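Local coordinates for catechol 1,2-dioxygenase (Acinetobacter sp., PDB 1DMH), which uses a ferric iron to split the ring of catechol between its two hydroxyl-bearing carbons, adding O2 to give cis,cis-muconate, at residues R258-D270 / V279-K291. Residues are numbered along the deposited sequence; the frame is centred on the assembly and turned at random.
Sequences REGLVVDAVEHTD and VEGPFAEMVFDLK
The carbonyl O of Val-266 takes the N-H of Glu-285 at 2.7 Å and also receives a CA-H...O contact from Ala-284 CA. With the return bond from Val-266 N to Glu-285 O, the N-H bond makes Val-266 and Glu-285 a hydrogen-bonded pair of the antiparallel pairing between strands 262-268 and 283-291, in the beta-sheet domain of the intradiol dioxygenase fold. Strand 262-268 also pairs with 237-243, and strand 283-291 with 133-141. Helix 271-276 makes the link between the strands, and Asp-270 caps its start.

The second such pair is held by His-268 N, which points almost straight at Phe-283 O (2.8 Å, N-H...O 170°), and by the longer Phe-283 N to His-268 O bond. On this side of the sheet the two side chains slide past each other: His-268 CB sits over one face of the Phe-283 ring, off-centre, and the imidazole lies 25° from parallel to the phenyl but is displaced so far that little of one ring covers the other. With CG anti to the carbonyl carbon (chi1 -65°), the imidazole extends back toward Glu-285, where NE2 makes a weak 3.2 Å bond to OE1; the extended Glu-285 chain carries its other oxygen, OE2, to His-137. On the other side, a bend at chi2 folds the Glu-267 carboxylate over Ala-284 CB, and OE1 is bonded to His-132.

On the N-terminal side of Ala-265 the direct backbone bonds give way to a water that joins Asp-264 O and Val-287 N. Here the contact is carried by side chains: Met-286 CG lies against Ala-265, its CE touches Val-263 CB at 3.6 Å, and the same side chain comes close to Ile-225 of the catechol-binding site. Farther along, CD1 of the Phe-288 ring meets Val-263 CG2 and CZ lies 3.8 Å from Leu-261 CD2. Gly-260 O lies at the edge of this ring, 3.8 Å from Phe-288 CE1.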
ATOM      1  N   ARG A 258      -6.709 -11.153  25.321  1.00 22.03           N
ATOM      2  CA  ARG A 258      -7.026 -12.556  25.564  1.00 23.73           C
ATOM      3  C   ARG A 258      -7.239 -12.835  27.020  1.00 24.50           C
ATOM      4  O   ARG A 258      -6.640 -12.185  27.873  1.00 23.63           O
ATOM      5  CB  ARG A 258      -5.881 -13.462  25.171  1.00 25.49           C
ATOM      6  CG  ARG A 258      -5.512 -13.425  23.750  1.00 29.12           C
ATOM      7  CD  ARG A 258      -4.883 -14.729  23.498  1.00 31.88           C
ATOM      8  NE  ARG A 258      -4.707 -14.951  22.085  1.00 35.74           N
ATOM      9  CZ  ARG A 258      -4.451 -16.142  21.565  1.00 36.68           C
ATOM     10  NH1 ARG A 258      -4.347 -17.201  22.359  1.00 36.00           N
ATOM     11  NH2 ARG A 258      -4.300 -16.261  20.250  1.00 39.25           N
ATOM     12  N   GLU A 259      -8.054 -13.846  27.300  1.00 25.73           N
ATOM     13  CA  GLU A 259      -8.306 -14.246  28.677  1.00 27.34           C
ATOM     14  C   GLU A 259      -6.989 -14.743  29.232  1.00 24.99           C
ATOM     15  O   GLU A 259      -6.272 -15.495  28.569  1.00 24.19           O
ATOM     16  CB  GLU A 259      -9.331 -15.375  28.746  1.00 30.91           C
ATOM     17  CG  GLU A 259     -10.726 -14.937  28.394  1.00 38.27           C
ATOM     18  CD  GLU A 259     -11.707 -16.090  28.493  1.00 42.97           C
ATOM     19  OE1 GLU A 259     -11.774 -16.701  29.601  1.00 45.73           O
ATOM     20  OE2 GLU A 259     -12.401 -16.386  27.473  1.00 45.70           O
ATOM     21  N   GLY A 260      -6.684 -14.328  30.450  1.00 23.11           N
ATOM     22  CA  GLY A 260      -5.437 -14.731  31.045  1.00 21.83           C
ATOM     23  C   GLY A 260      -4.404 -13.637  30.877  1.00 20.79           C
ATOM     24  O   GLY A 260      -3.349 -13.715  31.475  1.00 21.35           O
ATOM     25  N   LEU A 261      -4.688 -12.626  30.065  1.00 19.53           N
ATOM     26  CA  LEU A 261      -3.732 -11.534  29.876  1.00 19.24           C
ATOM     27  C   LEU A 261      -4.245 -10.206  30.449  1.00 20.23           C
ATOM     28  O   LEU A 261      -3.610  -9.153  30.263  1.00 21.05           O
ATOM     29  CB  LEU A 261      -3.386 -11.358  28.395  1.00 17.97           C
ATOM     30  CG  LEU A 261      -2.744 -12.559  27.693  1.00 17.56           C
ATOM     31  CD1 LEU A 261      -2.445 -12.182  26.239  1.00 16.76           C
ATOM     32  CD2 LEU A 261      -1.469 -12.994  28.427  1.00 16.83           C
ATOM     33  N   VAL A 262      -5.386 -10.250  31.139  1.00 19.74           N
ATOM     34  CA  VAL A 262      -5.958  -9.045  31.754  1.00 19.93           C
ATOM     35  C   VAL A 262      -5.500  -9.069  33.207  1.00 19.94           C
ATOM     36  O   VAL A 262      -5.814  -9.999  33.936  1.00 20.03           O
ATOM     37  CB  VAL A 262      -7.505  -9.067  31.686  1.00 20.32           C
ATOM     38  CG1 VAL A 262      -8.080  -7.832  32.355  1.00 19.57           C
ATOM     39  CG2 VAL A 262      -7.950  -9.169  30.231  1.00 20.12           C
ATOM     40  N   VAL A 263      -4.768  -8.048  33.627  1.00 19.57           N
ATOM     41  CA  VAL A 263      -4.223  -8.002  34.977  1.00 20.77           C
ATOM     42  C   VAL A 263      -4.679  -6.770  35.782  1.00 21.39           C
ATOM     43  O   VAL A 263      -4.733  -5.654  35.258  1.00 20.71           O
ATOM     44  CB  VAL A 263      -2.654  -8.044  34.865  1.00 20.99           C
ATOM     45  CG1 VAL A 263      -1.995  -8.007  36.239  1.00 20.79           C
ATOM     46  CG2 VAL A 263      -2.222  -9.294  34.069  1.00 19.70           C
ATOM     47  N   ASP A 264      -5.007  -6.977  37.057  1.00 22.99           N
ATOM     48  CA  ASP A 264      -5.428  -5.871  37.917  1.00 24.92           C
ATOM     49  C   ASP A 264      -4.227  -5.092  38.433  1.00 25.55           C
ATOM     50  O   ASP A 264      -3.249  -5.678  38.892  1.00 25.73           O
ATOM     51  CB  ASP A 264      -6.168  -6.354  39.173  1.00 27.57           C
ATOM     52  CG  ASP A 264      -7.340  -7.258  38.866  1.00 30.97           C
ATOM     53  OD1 ASP A 264      -8.223  -6.867  38.070  1.00 32.81           O
ATOM     54  OD2 ASP A 264      -7.378  -8.374  39.439  1.00 33.73           O
ATOM     55  N   ALA A 265      -4.308  -3.772  38.378  1.00 25.66           N
ATOM     56  CA  ALA A 265      -3.247  -2.931  38.919  1.00 26.55           C
ATOM     57  C   ALA A 265      -3.776  -2.505  40.292  1.00 27.39           C
ATOM     58  O   ALA A 265      -4.681  -1.676  40.377  1.00 28.07           O
ATOM     59  CB  ALA A 265      -3.033  -1.709  38.043  1.00 25.48           C
ATOM     60  N   VAL A 266      -3.239  -3.092  41.351  1.00 27.26           N
ATOM     61  CA  VAL A 266      -3.649  -2.777  42.715  1.00 28.54           C
ATOM     62  C   VAL A 266      -3.050  -1.461  43.212  1.00 29.25           C
ATOM     63  O   VAL A 266      -1.839  -1.249  43.111  1.00 29.43           O
ATOM     64  CB  VAL A 266      -3.213  -3.895  43.663  1.00 28.63           C
ATOM     65  CG1 VAL A 266      -3.502  -3.516  45.094  1.00 28.90           C
ATOM     66  CG2 VAL A 266      -3.920  -5.183  43.278  1.00 29.13           C
ATOM     67  N   GLU A 267      -3.888  -0.581  43.754  1.00 29.90           N
ATOM     68  CA  GLU A 267      -3.412   0.708  44.254  1.00 31.15           C
ATOM     69  C   GLU A 267      -3.041   0.684  45.729  1.00 31.46           C
ATOM     70  O   GLU A 267      -3.812   0.224  46.573  1.00 31.88           O
ATOM     71  CB  GLU A 267      -4.463   1.787  44.022  1.00 31.81           C
ATOM     72  CG  GLU A 267      -4.763   2.042  42.566  1.00 34.17           C
ATOM     73  CD  GLU A 267      -3.646   2.794  41.851  1.00 35.92           C
ATOM     74  OE1 GLU A 267      -2.681   3.242  42.521  1.00 35.96           O
ATOM     75  OE2 GLU A 267      -3.749   2.951  40.607  1.00 37.57           O
ATOM     76  N   HIS A 268      -1.852   1.182  46.030  1.00 32.06           N
ATOM     77  CA  HIS A 268      -1.363   1.235  47.396  1.00 32.93           C
ATOM     78  C   HIS A 268      -1.225   2.687  47.811  1.00 34.07           C
ATOM     79  O   HIS A 268      -0.660   3.494  47.071  1.00 33.50           O
ATOM     80  CB  HIS A 268      -0.018   0.538  47.480  1.00 32.60           C
ATOM     81  CG  HIS A 268      -0.098  -0.925  47.201  1.00 33.97           C
ATOM     82  ND1 HIS A 268      -0.586  -1.829  48.117  1.00 34.18           N
ATOM     83  CD2 HIS A 268       0.169  -1.632  46.077  1.00 34.06           C
ATOM     84  CE1 HIS A 268      -0.617  -3.031  47.572  1.00 34.57           C
ATOM     85  NE2 HIS A 268      -0.164  -2.938  46.334  1.00 34.87           N
ATOM     86  N   THR A 269      -1.761   3.023  48.982  1.00 35.58           N
ATOM     87  CA  THR A 269      -1.691   4.387  49.500  1.00 37.38           C
ATOM     88  C   THR A 269      -1.175   4.404  50.916  1.00 38.32           C
ATOM     89  O   THR A 269      -0.776   5.446  51.414  1.00 38.93           O
ATOM     90  CB  THR A 269      -3.065   5.056  49.519  1.00 37.19           C
ATOM     91  OG1 THR A 269      -4.008   4.162  50.120  1.00 37.88           O
ATOM     92  CG2 THR A 269      -3.510   5.411  48.122  1.00 37.41           C
ATOM     93  N   ASP A 270      -1.173   3.251  51.568  1.00 39.75           N
ATOM     94  CA  ASP A 270      -0.724   3.208  52.944  1.00 41.19           C
ATOM     95  C   ASP A 270       0.785   3.355  53.060  1.00 41.37           C
ATOM     96  O   ASP A 270       1.553   2.745  52.311  1.00 40.51           O
ATOM     97  CB  ASP A 270      -1.178   1.915  53.598  1.00 43.07           C
ATOM     98  CG  ASP A 270      -0.348   0.749  53.183  1.00 45.34           C
ATOM     99  OD1 ASP A 270       0.735   0.559  53.785  1.00 47.17           O
ATOM    100  OD2 ASP A 270      -0.759   0.040  52.237  1.00 47.47           O
ATOM    101  N   VAL A 279       9.195   3.979  47.386  1.00 40.55           N
ATOM    102  CA  VAL A 279       8.756   4.902  46.356  1.00 38.82           C
ATOM    103  C   VAL A 279       8.439   6.182  47.115  1.00 38.22           C
ATOM    104  O   VAL A 279       8.525   6.209  48.345  1.00 38.07           O
ATOM    105  CB  VAL A 279       7.516   4.381  45.567  1.00 38.20           C
ATOM    106  CG1 VAL A 279       7.919   3.194  44.710  1.00 36.53           C
ATOM    107  CG2 VAL A 279       6.400   3.995  46.518  1.00 37.24           C
ATOM    108  N   GLU A 280       8.060   7.231  46.396  1.00 37.63           N
ATOM    109  CA  GLU A 280       7.803   8.532  47.015  1.00 36.87           C
ATOM    110  C   GLU A 280       6.347   8.895  47.283  1.00 35.26           C
ATOM    111  O   GLU A 280       6.056  10.029  47.665  1.00 35.49           O
ATOM    112  CB  GLU A 280       8.429   9.635  46.144  1.00 38.67           C
ATOM    113  CG  GLU A 280       9.926   9.420  45.766  1.00 41.61           C
ATOM    114  CD  GLU A 280      10.167   8.258  44.761  1.00 43.19           C
ATOM    115  OE1 GLU A 280       9.520   8.268  43.678  1.00 43.38           O
ATOM    116  OE2 GLU A 280      11.009   7.359  45.049  1.00 43.07           O
ATOM    117  N   GLY A 281       5.432   7.954  47.077  1.00 33.10           N
ATOM    118  CA  GLY A 281       4.025   8.241  47.299  1.00 30.64           C
ATOM    119  C   GLY A 281       3.186   7.079  46.822  1.00 28.84           C
ATOM    120  O   GLY A 281       3.740   6.043  46.512  1.00 27.99           O
ATOM    121  N   PRO A 282       1.852   7.210  46.760  1.00 27.99           N
ATOM    122  CA  PRO A 282       0.988   6.119  46.303  1.00 26.64           C
ATOM    123  C   PRO A 282       1.426   5.567  44.938  1.00 25.39           C
ATOM    124  O   PRO A 282       1.908   6.311  44.074  1.00 25.17           O
ATOM    125  CB  PRO A 282      -0.401   6.772  46.286  1.00 27.11           C
ATOM    126  CG  PRO A 282      -0.079   8.260  46.110  1.00 28.32           C
ATOM    127  CD  PRO A 282       1.033   8.378  47.118  1.00 27.90           C
ATOM    128  N   PHE A 283       1.264   4.263  44.754  1.00 23.07           N
ATOM    129  CA  PHE A 283       1.685   3.626  43.513  1.00 22.31           C
ATOM    130  C   PHE A 283       0.773   2.442  43.204  1.00 22.17           C
ATOM    131  O   PHE A 283       0.002   1.994  44.068  1.00 22.11           O
ATOM    132  CB  PHE A 283       3.144   3.143  43.657  1.00 21.31           C
ATOM    133  CG  PHE A 283       3.314   2.012  44.637  1.00 20.70           C
ATOM    134  CD1 PHE A 283       3.395   2.263  46.004  1.00 21.13           C
ATOM    135  CD2 PHE A 283       3.320   0.691  44.207  1.00 21.12           C
ATOM    136  CE1 PHE A 283       3.477   1.213  46.935  1.00 20.66           C
ATOM    137  CE2 PHE A 283       3.403  -0.366  45.121  1.00 20.97           C
ATOM    138  CZ  PHE A 283       3.480  -0.100  46.495  1.00 21.45           C
ATOM    139  N   ALA A 284       0.861   1.943  41.971  1.00 20.80           N
ATOM    140  CA  ALA A 284       0.083   0.784  41.554  1.00 19.56           C
ATOM    141  C   ALA A 284       1.038  -0.431  41.473  1.00 19.36           C
ATOM    142  O   ALA A 284       2.240  -0.292  41.201  1.00 17.76           O
ATOM    143  CB  ALA A 284      -0.551   1.053  40.199  1.00 18.22           C
ATOM    144  N   GLU A 285       0.506  -1.618  41.740  1.00 19.31           N
ATOM    145  CA  GLU A 285       1.306  -2.834  41.644  1.00 19.88           C
ATOM    146  C   GLU A 285       0.599  -3.882  40.772  1.00 19.67           C
ATOM    147  O   GLU A 285      -0.616  -4.108  40.911  1.00 18.85           O
ATOM    148  CB  GLU A 285       1.585  -3.432  43.030  1.00 20.86           C
ATOM    149  CG  GLU A 285       2.310  -4.777  42.985  1.00 23.26           C
ATOM    150  CD  GLU A 285       2.538  -5.366  44.360  1.00 26.18           C
ATOM    151  OE1 GLU A 285       1.611  -5.304  45.198  1.00 28.06           O
ATOM    152  OE2 GLU A 285       3.632  -5.916  44.609  1.00 26.86           O
ATOM    153  N   MET A 286       1.362  -4.496  39.868  1.00 19.16           N
ATOM    154  CA  MET A 286       0.867  -5.559  38.990  1.00 19.17           C
ATOM    155  C   MET A 286       1.867  -6.705  39.071  1.00 18.53           C
ATOM    156  O   MET A 286       3.074  -6.493  39.046  1.00 18.18           O
ATOM    157  CB  MET A 286       0.757  -5.102  37.534  1.00 20.31           C
ATOM    158  CG  MET A 286      -0.244  -3.973  37.292  1.00 22.58           C
ATOM    159  SD  MET A 286      -0.320  -3.404  35.567  1.00 22.69           S
ATOM    160  CE  MET A 286      -1.129  -4.750  34.813  1.00 23.18           C
ATOM    161  N   VAL A 287       1.354  -7.919  39.216  1.00 17.99           N
ATOM    162  CA  VAL A 287       2.189  -9.105  39.275  1.00 18.30           C
ATOM    163  C   VAL A 287       1.809  -9.903  38.026  1.00 17.95           C
ATOM    164  O   VAL A 287       0.629 -10.069  37.743  1.00 17.84           O
ATOM    165  CB  VAL A 287       1.862  -9.967  40.530  1.00 18.38           C
ATOM    166  CG1 VAL A 287       2.778 -11.186  40.591  1.00 19.17           C
ATOM    167  CG2 VAL A 287       2.005  -9.137  41.774  1.00 19.87           C
ATOM    168  N   PHE A 288       2.781 -10.369  37.257  1.00 17.60           N
ATOM    169  CA  PHE A 288       2.439 -11.167  36.084  1.00 17.87           C
ATOM    170  C   PHE A 288       3.552 -12.162  35.837  1.00 17.39           C
ATOM    171  O   PHE A 288       4.687 -11.772  35.569  1.00 17.36           O
ATOM    172  CB  PHE A 288       2.245 -10.302  34.834  1.00 17.55           C
ATOM    173  CG  PHE A 288       1.738 -11.081  33.646  1.00 19.41           C
ATOM    174  CD1 PHE A 288       0.509 -11.744  33.706  1.00 19.74           C
ATOM    175  CD2 PHE A 288       2.499 -11.205  32.489  1.00 19.75           C
ATOM    176  CE1 PHE A 288       0.048 -12.526  32.635  1.00 19.20           C
ATOM    177  CE2 PHE A 288       2.044 -11.982  31.420  1.00 19.29           C
ATOM    178  CZ  PHE A 288       0.810 -12.641  31.505  1.00 19.39           C
ATOM    179  N   ASP A 289       3.228 -13.447  35.979  1.00 18.14           N
ATOM    180  CA  ASP A 289       4.198 -14.522  35.747  1.00 18.42           C
ATOM    181  C   ASP A 289       3.991 -15.036  34.341  1.00 17.95           C
ATOM    182  O   ASP A 289       2.859 -15.043  33.832  1.00 17.62           O
ATOM    183  CB  ASP A 289       3.993 -15.719  36.681  1.00 18.83           C
ATOM    184  CG  ASP A 289       4.088 -15.358  38.135  1.00 19.73           C
ATOM    185  OD1 ASP A 289       4.824 -14.417  38.488  1.00 19.45           O
ATOM    186  OD2 ASP A 289       3.444 -16.053  38.928  1.00 19.81           O
ATOM    187  N   LEU A 290       5.081 -15.478  33.725  1.00 18.02           N
ATOM    188  CA  LEU A 290       5.017 -16.025  32.376  1.00 18.01           C
ATOM    189  C   LEU A 290       5.626 -17.412  32.368  1.00 18.11           C
ATOM    190  O   LEU A 290       6.644 -17.647  33.011  1.00 17.49           O
ATOM    191  CB  LEU A 290       5.773 -15.137  31.386  1.00 17.12           C
ATOM    192  CG  LEU A 290       5.186 -13.731  31.277  1.00 18.23           C
ATOM    193  CD1 LEU A 290       5.848 -12.889  32.346  1.00 18.97           C
ATOM    194  CD2 LEU A 290       5.422 -13.113  29.891  1.00 17.55           C
ATOM    195  N   LYS A 291       4.986 -18.327  31.644  1.00 19.06           N
ATOM    196  CA  LYS A 291       5.473 -19.702  31.532  1.00 19.85           C
ATOM    197  C   LYS A 291       5.809 -19.941  30.064  1.00 18.96           C
ATOM    198  O   LYS A 291       4.992 -19.664  29.169  1.00 18.09           O
ATOM    199  CB  LYS A 291       4.414 -20.704  32.013  1.00 21.77           C
ATOM    200  CG  LYS A 291       4.909 -22.164  32.015  1.00 25.50           C
ATOM    201  CD  LYS A 291       3.837 -23.099  32.598  1.00 28.69           C
ATOM    202  CE  LYS A 291       4.181 -24.584  32.447  1.00 29.74           C
ATOM    203  NZ  LYS A 291       5.397 -24.945  33.204  1.00 31.92           N
TER
HETATM  204  O   HOH W   1      -1.744  -7.722  39.814  1.00 22.74           O